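Sucrose 6(F)-phosphate phosphorylase (Thermoanaerobacterium thermosaccharolyticum DSM 571, PDB 6S9V) is a bacterial phosphorylase of the alpha-amylase kind, built on an eight-stranded parallel beta/alpha barrel followed by an antiparallel five-stranded sheet. Local coordinates at residues A[122-127]-A[187-192]; A[166-171]-A[179-184]; A[374-379]-A[434-439]. All coordinates share one frame; numbering follows the deposited sequence.

Interaction 1 (A[122-127]-A[187-192]); sequences ADMFIT and HLVREF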
loop_
_atom_site.group_PDB
_atom_site.type_symbol
_atom_site.label_atom_id
_atom_site.label_comp_id
_atom_site.label_asym_id
_atom_site.label_seq_id
_atom_site.Cartn_x
_atom_site.Cartn_y
_atom_site.Cartn_z
ATOM N N ALA A 122 -25.839 -2.842 16.673
ATOM C CA ALA A 122 -25.177 -1.951 17.621
ATOM C C ALA A 122 -23.806 -2.482 18.021
ATOM O O ALA A 122 -22.843 -1.712 18.143
ATOM C CB ALA A 122 -26.058 -1.759 18.857
ATOM N N ASP A 123 -23.689 -3.799 18.202
ATOM C CA ASP A 123 -22.453 -4.411 18.684
ATOM C C ASP A 123 -21.336 -4.406 17.649
ATOM O O ASP A 123 -20.198 -4.746 17.995
ATOM C CB ASP A 123 -22.742 -5.853 19.121
ATOM C CG ASP A 123 -21.581 -6.491 19.876
ATOM O OD1 ASP A 123 -21.064 -5.869 20.826
ATOM O OD2 ASP A 123 -21.191 -7.623 19.515
ATOM N N MET A 124 -21.618 -4.037 16.396
ATOM C CA MET A 124 -20.563 -3.962 15.394
ATOM C C MET A 124 -19.638 -2.774 15.615
ATOM O O MET A 124 -18.536 -2.753 15.056
ATOM C CB MET A 124 -21.159 -3.872 13.988
ATOM C CG MET A 124 -21.885 -5.112 13.531
ATOM S SD MET A 124 -22.624 -4.922 11.900
ATOM C CE MET A 124 -21.158 -4.870 10.885
ATOM N N PHE A 125 -20.052 -1.798 16.420
ATOM C CA PHE A 125 -19.334 -0.539 16.566
ATOM C C PHE A 125 -18.806 -0.381 17.983
ATOM O O PHE A 125 -19.295 -0.999 18.933
ATOM C CB PHE A 125 -20.254 0.629 16.182
ATOM C CG PHE A 125 -20.966 0.402 14.878
ATOM C CD1 PHE A 125 -20.261 0.406 13.687
ATOM C CD2 PHE A 125 -22.323 0.128 14.847
ATOM C CE1 PHE A 125 -20.903 0.169 12.480
ATOM C CE2 PHE A 125 -22.965 -0.117 13.650
ATOM C CZ PHE A 125 -22.256 -0.103 12.470
ATOM N N ILE A 126 -17.769 0.443 18.106
ATOM C CA ILE A 126 -17.084 0.629 19.393
ATOM C C ILE A 126 -17.746 1.830 20.058
ATOM O O ILE A 126 -17.245 2.954 20.053
ATOM C CB ILE A 126 -15.569 0.802 19.225
ATOM C CG1 ILE A 126 -14.970 -0.378 18.456
ATOM C CG2 ILE A 126 -14.898 0.934 20.589
ATOM C CD1 ILE A 126 -13.486 -0.227 18.139
ATOM N N THR A 127 -18.929 1.593 20.614
ATOM C CA THR A 127 -19.506 2.557 21.538
ATOM C C THR A 127 -18.571 2.688 22.737
ATOM O O THR A 127 -17.958 1.709 23.174
ATOM C CB THR A 127 -20.905 2.121 21.967
ATOM O OG1 THR A 127 -20.900 0.725 22.285
ATOM C CG2 THR A 127 -21.910 2.381 20.842
ATOM N N HIS A 187 -18.913 -10.907 17.157
ATOM C CA HIS A 187 -19.274 -11.982 16.244
ATOM C C HIS A 187 -19.892 -11.433 14.966
ATOM O O HIS A 187 -19.671 -11.971 13.874
ATOM C CB HIS A 187 -20.246 -12.935 16.944
ATOM C CG HIS A 187 -20.799 -14.001 16.055
ATOM N ND1 HIS A 187 -20.015 -14.993 15.504
ATOM C CD2 HIS A 187 -22.064 -14.243 15.636
ATOM C CE1 HIS A 187 -20.773 -15.796 14.778
ATOM N NE2 HIS A 187 -22.020 -15.363 14.842
ATOM N N LEU A 188 -20.657 -10.349 15.077
ATOM C CA LEU A 188 -21.300 -9.776 13.900
ATOM C C LEU A 188 -20.275 -9.230 12.912
ATOM O O LEU A 188 -20.461 -9.338 11.694
ATOM C CB LEU A 188 -22.259 -8.670 14.324
ATOM C CG LEU A 188 -23.456 -9.098 15.173
ATOM C CD1 LEU A 188 -24.249 -7.861 15.579
ATOM C CD2 LEU A 188 -24.341 -10.097 14.435
ATOM N N VAL A 189 -19.201 -8.621 13.418
ATOM C CA VAL A 189 -18.160 -8.098 12.544
ATOM C C VAL A 189 -17.402 -9.234 11.870
ATOM O O VAL A 189 -17.055 -9.153 10.688
ATOM C CB VAL A 189 -17.209 -7.181 13.332
ATOM C CG1 VAL A 189 -15.966 -6.874 12.499
ATOM C CG2 VAL A 189 -17.924 -5.908 13.744
ATOM N N ARG A 190 -17.123 -10.310 12.603
ATOM C CA ARG A 190 -16.403 -11.415 11.984
ATOM C C ARG A 190 -17.245 -12.056 10.891
ATOM O O ARG A 190 -16.716 -12.419 9.834
ATOM C CB ARG A 190 -15.982 -12.428 13.045
ATOM C CG ARG A 190 -14.999 -11.795 14.016
ATOM C CD ARG A 190 -14.213 -12.772 14.841
ATOM N NE ARG A 190 -13.134 -12.053 15.521
ATOM C CZ ARG A 190 -12.036 -12.612 16.017
ATOM N NH1 ARG A 190 -11.839 -13.922 15.916
ATOM N NH2 ARG A 190 -11.125 -11.851 16.612
ATOM N N GLU A 191 -18.561 -12.162 11.109
ATOM C CA GLU A 191 -19.457 -12.646 10.064
ATOM C C GLU A 191 -19.439 -11.712 8.861
ATOM O O GLU A 191 -19.435 -12.163 7.708
ATOM C CB GLU A 191 -20.885 -12.757 10.607
ATOM C CG GLU A 191 -21.109 -13.868 11.619
ATOM C CD GLU A 191 -22.505 -13.830 12.225
ATOM O OE1 GLU A 191 -23.181 -12.786 12.120
ATOM O OE2 GLU A 191 -22.931 -14.847 12.810
ATOM N N PHE A 192 -19.455 -10.402 9.120
ATOM C CA PHE A 192 -19.393 -9.402 8.058
ATOM C C PHE A 192 -18.123 -9.546 7.231
ATOM O O PHE A 192 -18.173 -9.577 5.996
ATOM C CB PHE A 192 -19.488 -8.012 8.688
ATOM C CG PHE A 192 -19.265 -6.877 7.731
ATOM C CD1 PHE A 192 -20.246 -6.516 6.819
ATOM C CD2 PHE A 192 -18.089 -6.153 7.764
ATOM C CE1 PHE A 192 -20.044 -5.463 5.945
ATOM C CE2 PHE A 192 -17.886 -5.093 6.893
ATOM C CZ PHE A 192 -18.867 -4.751 5.988
#

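Interaction 2 (A[166-171]-A[179-184]); sequences KVWTTF and QIDLDV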
loop_
_atom_site.group_PDB
_atom_site.type_symbol
_atom_site.label_atom_id
_atom_site.label_comp_id
_atom_site.label_asym_id
_atom_site.label_seq_id
_atom_site.Cartn_x
_atom_site.Cartn_y
_atom_site.Cartn_z
ATOM N N LYS A 166 -21.385 8.604 21.476
ATOM C CA LYS A 166 -20.041 8.624 20.925
ATOM C C LYS A 166 -19.641 7.220 20.508
ATOM O O LYS A 166 -19.922 6.248 21.215
ATOM C CB LYS A 166 -19.045 9.162 21.953
ATOM C CG LYS A 166 -19.232 10.629 22.274
ATOM C CD LYS A 166 -18.189 11.111 23.270
ATOM C CE LYS A 166 -18.171 12.628 23.355
ATOM N NZ LYS A 166 -19.257 13.141 24.215
ATOM N N VAL A 167 -19.021 7.116 19.332
ATOM C CA VAL A 167 -18.456 5.865 18.850
ATOM C C VAL A 167 -17.040 6.143 18.369
ATOM O O VAL A 167 -16.709 7.256 17.945
ATOM C CB VAL A 167 -19.287 5.211 17.720
ATOM C CG1 VAL A 167 -20.692 4.905 18.206
ATOM C CG2 VAL A 167 -19.312 6.101 16.497
ATOM N N TRP A 168 -16.202 5.117 18.430
ATOM C CA TRP A 168 -14.806 5.266 18.054
ATOM C C TRP A 168 -14.675 5.506 16.554
ATOM O O TRP A 168 -15.287 4.807 15.737
ATOM C CB TRP A 168 -14.029 4.019 18.477
ATOM C CG TRP A 168 -12.606 4.285 18.831
ATOM C CD1 TRP A 168 -11.502 4.067 18.056
ATOM C CD2 TRP A 168 -12.135 4.866 20.050
ATOM N NE1 TRP A 168 -10.367 4.455 18.732
ATOM C CE2 TRP A 168 -10.732 4.953 19.957
ATOM C CE3 TRP A 168 -12.766 5.315 21.214
ATOM C CZ2 TRP A 168 -9.945 5.465 20.990
ATOM C CZ3 TRP A 168 -11.982 5.826 22.240
ATOM C CH2 TRP A 168 -10.587 5.896 22.117
ATOM N N THR A 169 -13.863 6.503 16.197
ATOM C CA THR A 169 -13.568 6.821 14.798
ATOM C C THR A 169 -12.091 7.209 14.760
ATOM O O THR A 169 -11.741 8.351 15.073
ATOM C CB THR A 169 -14.464 7.933 14.255
ATOM O OG1 THR A 169 -14.283 9.140 15.013
ATOM C CG2 THR A 169 -15.930 7.514 14.336
ATOM N N THR A 170 -11.235 6.245 14.407
ATOM C CA THR A 170 -9.796 6.493 14.362
ATOM C C THR A 170 -9.443 7.532 13.308
ATOM O O THR A 170 -8.567 8.373 13.528
ATOM C CB THR A 170 -9.051 5.185 14.077
ATOM O OG1 THR A 170 -9.215 4.284 15.175
ATOM C CG2 THR A 170 -7.569 5.437 13.843
ATOM N N PHE A 171 -10.094 7.469 12.150
ATOM C CA PHE A 171 -9.805 8.329 11.016
ATOM C C PHE A 171 -11.016 9.188 10.676
ATOM O O PHE A 171 -12.151 8.872 11.035
ATOM C CB PHE A 171 -9.424 7.506 9.779
ATOM C CG PHE A 171 -8.266 6.592 9.993
ATOM C CD1 PHE A 171 -6.980 7.084 9.954
ATOM C CD2 PHE A 171 -8.463 5.237 10.238
ATOM C CE1 PHE A 171 -5.900 6.247 10.132
ATOM C CE2 PHE A 171 -7.386 4.397 10.431
ATOM C CZ PHE A 171 -6.102 4.905 10.390
ATOM N N GLN A 179 -16.014 7.537 8.815
ATOM C CA GLN A 179 -15.401 6.225 8.986
ATOM C C GLN A 179 -15.614 5.766 10.423
ATOM O O GLN A 179 -14.981 6.287 11.350
ATOM C CB GLN A 179 -13.917 6.284 8.628
ATOM C CG GLN A 179 -13.649 6.540 7.135
ATOM C CD GLN A 179 -12.247 7.080 6.874
ATOM O OE1 GLN A 179 -11.875 8.137 7.379
ATOM N NE2 GLN A 179 -11.476 6.366 6.062
ATOM N N ILE A 180 -16.510 4.799 10.606
ATOM C CA ILE A 180 -16.847 4.277 11.926
ATOM C C ILE A 180 -16.048 3.003 12.166
ATOM O O ILE A 180 -16.106 2.067 11.359
ATOM C CB ILE A 180 -18.353 3.989 12.051
ATOM C CG1 ILE A 180 -19.193 5.188 11.597
ATOM C CG2 ILE A 180 -18.679 3.598 13.494
ATOM C CD1 ILE A 180 -18.836 6.494 12.272
ATOM N N ASP A 181 -15.330 2.947 13.282
ATOM C CA ASP A 181 -14.511 1.777 13.569
ATOM C C ASP A 181 -15.391 0.563 13.850
ATOM O O ASP A 181 -16.435 0.666 14.502
ATOM C CB ASP A 181 -13.586 2.029 14.763
ATOM C CG ASP A 181 -12.359 2.841 14.399
ATOM O OD1 ASP A 181 -12.487 3.790 13.604
ATOM O OD2 ASP A 181 -11.265 2.552 14.940
ATOM N N LEU A 182 -14.963 -0.587 13.331
ATOM C CA LEU A 182 -15.606 -1.864 13.592
ATOM C C LEU A 182 -15.017 -2.508 14.839
ATOM O O LEU A 182 -13.818 -2.389 15.105
ATOM C CB LEU A 182 -15.430 -2.808 12.402
ATOM C CG LEU A 182 -16.070 -2.379 11.080
ATOM C CD1 LEU A 182 -15.560 -3.240 9.933
ATOM C CD2 LEU A 182 -17.576 -2.466 11.193
ATOM N N ASP A 183 -15.865 -3.187 15.604
ATOM C CA ASP A 183 -15.415 -3.952 16.766
ATOM C C ASP A 183 -15.093 -5.365 16.288
ATOM O O ASP A 183 -15.996 -6.179 16.080
ATOM C CB ASP A 183 -16.480 -3.960 17.853
ATOM C CG ASP A 183 -16.040 -4.707 19.099
ATOM O OD1 ASP A 183 -14.933 -5.279 19.099
ATOM O OD2 ASP A 183 -16.809 -4.723 20.075
ATOM N N VAL A 184 -13.803 -5.660 16.097
ATOM C CA VAL A 184 -13.423 -6.968 15.574
ATOM C C VAL A 184 -13.599 -8.086 16.592
ATOM O O VAL A 184 -13.463 -9.262 16.234
ATOM C CB VAL A 184 -11.972 -6.963 15.044
ATOM C CG1 VAL A 184 -11.819 -5.932 13.939
ATOM C CG2 VAL A 184 -10.968 -6.719 16.162
HETATM O O HOH W 1 -16.803 2.474 16.380
HETATM O O HOH W 2 -12.144 5.484 11.444
#

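Interaction 3 (A[374-379]-A[434-439]); sequences AYLAAR and VQRLLK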
loop_
_atom_site.group_PDB
_atom_site.type_symbol
_atom_site.label_atom_id
_atom_site.label_comp_id
_atom_site.label_asym_id
_atom_site.label_seq_id
_atom_site.Cartn_x
_atom_site.Cartn_y
_atom_site.Cartn_z
ATOM N N ALA A 374 18.085 8.287 -13.381
ATOM C CA ALA A 374 17.997 7.913 -11.976
ATOM C C ALA A 374 16.698 7.169 -11.687
ATOM O O ALA A 374 16.672 6.227 -10.879
ATOM C CB ALA A 374 18.108 9.157 -11.100
ATOM N N TYR A 375 15.612 7.568 -12.352
ATOM C CA TYR A 375 14.328 6.918 -12.131
ATOM C C TYR A 375 14.341 5.487 -12.655
ATOM O O TYR A 375 13.850 4.571 -11.984
ATOM C CB TYR A 375 13.216 7.722 -12.796
ATOM C CG TYR A 375 11.861 7.097 -12.628
ATOM C CD1 TYR A 375 11.390 6.759 -11.365
ATOM C CD2 TYR A 375 11.050 6.835 -13.721
ATOM C CE1 TYR A 375 10.155 6.185 -11.199
ATOM C CE2 TYR A 375 9.800 6.260 -13.558
ATOM C CZ TYR A 375 9.361 5.934 -12.293
ATOM O OH TYR A 375 8.127 5.341 -12.114
ATOM N N LEU A 376 14.906 5.270 -13.844
ATOM C CA LEU A 376 15.057 3.904 -14.338
ATOM C C LEU A 376 15.985 3.102 -13.430
ATOM O O LEU A 376 15.753 1.913 -13.191
ATOM C CB LEU A 376 15.579 3.910 -15.772
ATOM C CG LEU A 376 14.529 3.847 -16.882
ATOM C CD1 LEU A 376 13.681 2.582 -16.793
ATOM C CD2 LEU A 376 13.639 5.064 -16.819
ATOM N N ALA A 377 17.032 3.741 -12.899
ATOM C CA ALA A 377 17.904 3.066 -11.943
ATOM C C ALA A 377 17.132 2.646 -10.698
ATOM O O ALA A 377 17.307 1.526 -10.196
ATOM C CB ALA A 377 19.083 3.966 -11.574
ATOM N N ALA A 378 16.251 3.526 -10.207
ATOM C CA ALA A 378 15.411 3.222 -9.054
ATOM C C ALA A 378 14.542 1.993 -9.293
ATOM O O ALA A 378 14.427 1.116 -8.423
ATOM C CB ALA A 378 14.536 4.434 -8.728
ATOM N N ARG A 379 13.884 1.932 -10.452
ATOM C CA ARG A 379 13.031 0.788 -10.761
ATOM C C ARG A 379 13.856 -0.480 -10.951
ATOM O O ARG A 379 13.416 -1.572 -10.579
ATOM C CB ARG A 379 12.197 1.078 -12.015
ATOM C CG ARG A 379 11.113 2.140 -11.802
ATOM C CD ARG A 379 9.939 1.600 -10.991
ATOM N NE ARG A 379 8.901 2.618 -10.857
ATOM C CZ ARG A 379 7.920 2.597 -9.965
ATOM N NH1 ARG A 379 7.807 1.595 -9.099
ATOM N NH2 ARG A 379 7.048 3.598 -9.934
ATOM N N VAL A 434 8.902 6.410 -20.307
ATOM C CA VAL A 434 7.883 5.388 -20.098
ATOM C C VAL A 434 8.177 4.158 -20.952
ATOM O O VAL A 434 8.046 3.016 -20.490
ATOM C CB VAL A 434 6.486 5.962 -20.396
ATOM C CG1 VAL A 434 5.419 4.872 -20.315
ATOM C CG2 VAL A 434 6.173 7.095 -19.431
ATOM N N GLN A 435 8.588 4.363 -22.204
ATOM C CA GLN A 435 8.941 3.220 -23.041
ATOM C C GLN A 435 10.128 2.460 -22.454
ATOM O O GLN A 435 10.164 1.223 -22.497
ATOM C CB GLN A 435 9.232 3.680 -24.470
ATOM C CG GLN A 435 7.978 4.045 -25.301
ATOM C CD GLN A 435 6.984 2.886 -25.485
ATOM O OE1 GLN A 435 7.371 1.750 -25.778
ATOM N NE2 GLN A 435 5.691 3.181 -25.326
ATOM N N ARG A 436 11.103 3.176 -21.882
ATOM C CA ARG A 436 12.212 2.498 -21.212
ATOM C C ARG A 436 11.728 1.694 -20.015
ATOM O O ARG A 436 12.198 0.575 -19.779
ATOM C CB ARG A 436 13.269 3.503 -20.760
ATOM C CG ARG A 436 14.024 4.163 -21.885
ATOM C CD ARG A 436 14.877 5.296 -21.342
ATOM N NE ARG A 436 15.948 4.809 -20.482
ATOM C CZ ARG A 436 16.706 5.588 -19.713
ATOM N NH1 ARG A 436 16.502 6.902 -19.683
ATOM N NH2 ARG A 436 17.670 5.053 -18.973
ATOM N N LEU A 437 10.805 2.259 -19.231
ATOM C CA LEU A 437 10.285 1.551 -18.067
ATOM C C LEU A 437 9.493 0.313 -18.476
ATOM O O LEU A 437 9.588 -0.734 -17.819
ATOM C CB LEU A 437 9.414 2.487 -17.234
ATOM C CG LEU A 437 8.746 1.896 -15.990
ATOM C CD1 LEU A 437 9.746 1.163 -15.098
ATOM C CD2 LEU A 437 8.029 3.015 -15.213
ATOM N N LEU A 438 8.702 0.411 -19.545
ATOM C CA LEU A 438 7.930 -0.743 -19.989
ATOM C C LEU A 438 8.847 -1.877 -20.436
ATOM O O LEU A 438 8.566 -3.052 -20.172
ATOM C CB LEU A 438 6.977 -0.331 -21.114
ATOM C CG LEU A 438 5.858 0.639 -20.696
ATOM C CD1 LEU A 438 4.986 1.018 -21.878
ATOM C CD2 LEU A 438 4.999 0.041 -19.591
ATOM N N LYS A 439 9.950 -1.545 -21.120
ATOM C CA LYS A 439 10.909 -2.568 -21.531
ATOM C C LYS A 439 11.547 -3.238 -20.317
ATOM O O LYS A 439 11.720 -4.470 -20.286
ATOM C CB LYS A 439 11.977 -1.947 -22.437
ATOM C CG LYS A 439 12.915 -2.966 -23.059
ATOM C CD LYS A 439 13.878 -2.333 -24.056
ATOM C CE LYS A 439 14.888 -3.356 -24.562
ATOM N NZ LYS A 439 15.858 -2.758 -25.532
#

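Interaction 1 (A[122-127]-A[187-192])
Met-124 carries this contact, running out from a short 3-10 turn to the first turns of helix 187-202, where it meets Leu-188, Val-189 and Phe-192. Its CB lies 3.8 Å from Val-189 CG2. Within its own segment, the same CB sits over the centre of one face of the Phe-125 ring. Next comes CG, which chi1 of -67° sets beside the backbone N; this atom packs on Leu-188 CB at 3.7 Å and also reaches Val-189 CG2. The long stretch of sequence closed off here leaves the barrel after its third strand, 92-97, and helix 187-202 leads back to the fourth, 207-210. That is the place of domain B in alpha-amylase relatives. At the tip, chi3 of 70° bends the chain and turns CE to Phe-192, 4.2 Å from its CB and equally close to its CG, reaching the ring obliquely. Val-189 CG2 also touches the Met-124 carbonyl O, at 3.5 Å. No hydrogen bond crosses between the two segments. Asp-123 adds a looser touch, CB to Leu-188 CD1 at 4.3 Å, while its carboxylate is engaged by Lys-130 and Ser-186.

Interaction 2 (A[166-171]-A[179-184])
The carboxylate of Asp-181 takes both donors of Thr-170. Thr-170 N gives a nearly straight bond to Asp-181 OD1, 2.9 Å long with an angle of 170° at the hydrogen, from well above the carboxylate plane. Thr-170 OG1 donates to Asp-181 OD2 at 2.7 Å, on the syn side and close to that plane. Chi1 of -66° keeps OG1 beside its own backbone N, which lets the pair grip one acid. OD2 also has a salt bridge to Lys-218 and lies 3.5 Å from Trp-168 CD1, at the edge of the indole. Asp-181 is buried, and Lys-218 probably offsets its negative charge. Among backbone atoms, Asp-181 N donates to Trp-168 O at 3.1 Å. Water 1 donates to that same Trp-168 O and to Asp-181 O. Water 2 accepts from Phe-171 N at 2.9 Å and lies within bonding distance of Gln-179 O and Asp-181 OD1. Gln-179 NE2 is held by Asp-63 and Phe-66, and Thr-169 OG1 by Ser-154. The Phe-171 side chain comes within about 3 Å (nearest atoms) of a bound BTB. Strands 166-168 and 179-181 cross at 82° and pair with strands 153-157 and 101-103 in separate two-stranded sheets. Val-167 and Ile-180 meet through their CG2 methyls, against Phe-156 and Phe-109 of helix 107-115. Both sheets lie between barrel strands 92-97 and 207-210, the place of domain B in alpha-amylase relatives.

Interaction 3 (A[374-379]-A[434-439])
Leu-376 and Leu-437 form the apolar centre between two helices, where their CA atoms come nearest. Leu-376 sends CD1 onto the backbone of the other helix, 3.8 Å from Leu-437 CA and as near to Leu-437 N. Leu-437 answers with its fork. Its CG stands anti to the backbone N (chi1 178°), and from there the two methyls part. CD1 rests on the aliphatic part of Arg-379, 3.7 Å from Arg-379 CG, with CB and CD of that arginine close by. CD2 goes to the end of Tyr-375, 3.9 Å from its OH and 4.1 Å from its CE2, reaching the ring obliquely.

The two segments run nearly parallel, at a crossing angle of -18° with axes 10.4 Å apart. Helix 372-384 leads into the last barrel strand, 388-392, and helix 432-446 leads on to the antiparallel sheet that begins at strand 453-456. Their near-parallel course is consistent with neighbouring helices in the outer layer of the beta/alpha barrel.

One contact is between a charged group and an apolar one. Arg-436 lays a face of its guanidinium over Leu-376 CG, which stands 3.7 Å above the plane and toward its rim. Salt bridges from this guanidinium run to Asp-373 and to the C-terminal carboxylate of Val-502.

No hydrogen bond crosses between the two segments. Within the first, Arg-379 grips Tyr-375 OH side-on with two nitrogens, NE at 3.1 Å and NH2 at 3.0 Å, and the oxygen lies in the guanidinium plane. Tyr-375 OH is also bonded to Gly-395 O. Arg-379 NH2 has a salt bridge to Asp-307, and its NH1 a hydrogen bond to Gln-382.

Interactions 1 and 2 are neighbours, their centres about 11 Å apart. Along the chain, both segments of interaction 2 fall between those of interaction 1. The two touch directly: the 122-127 backbone probably hydrogen-bonds to both segments of interaction 2, at Asp-183 and Trp-168, and Phe-125 packs on Ile-180. Strand 179-181 is followed by helix 187-202, and both contacts lie in the long excursion between the third and fourth barrel strands. Interaction 3 comes later in the chain, on the opposite side of the chain's centre from the other two. Its centre is about 46 Å from that of interaction 1 and 41 Å from that of interaction 2. It joins helices near the C-terminal sheet.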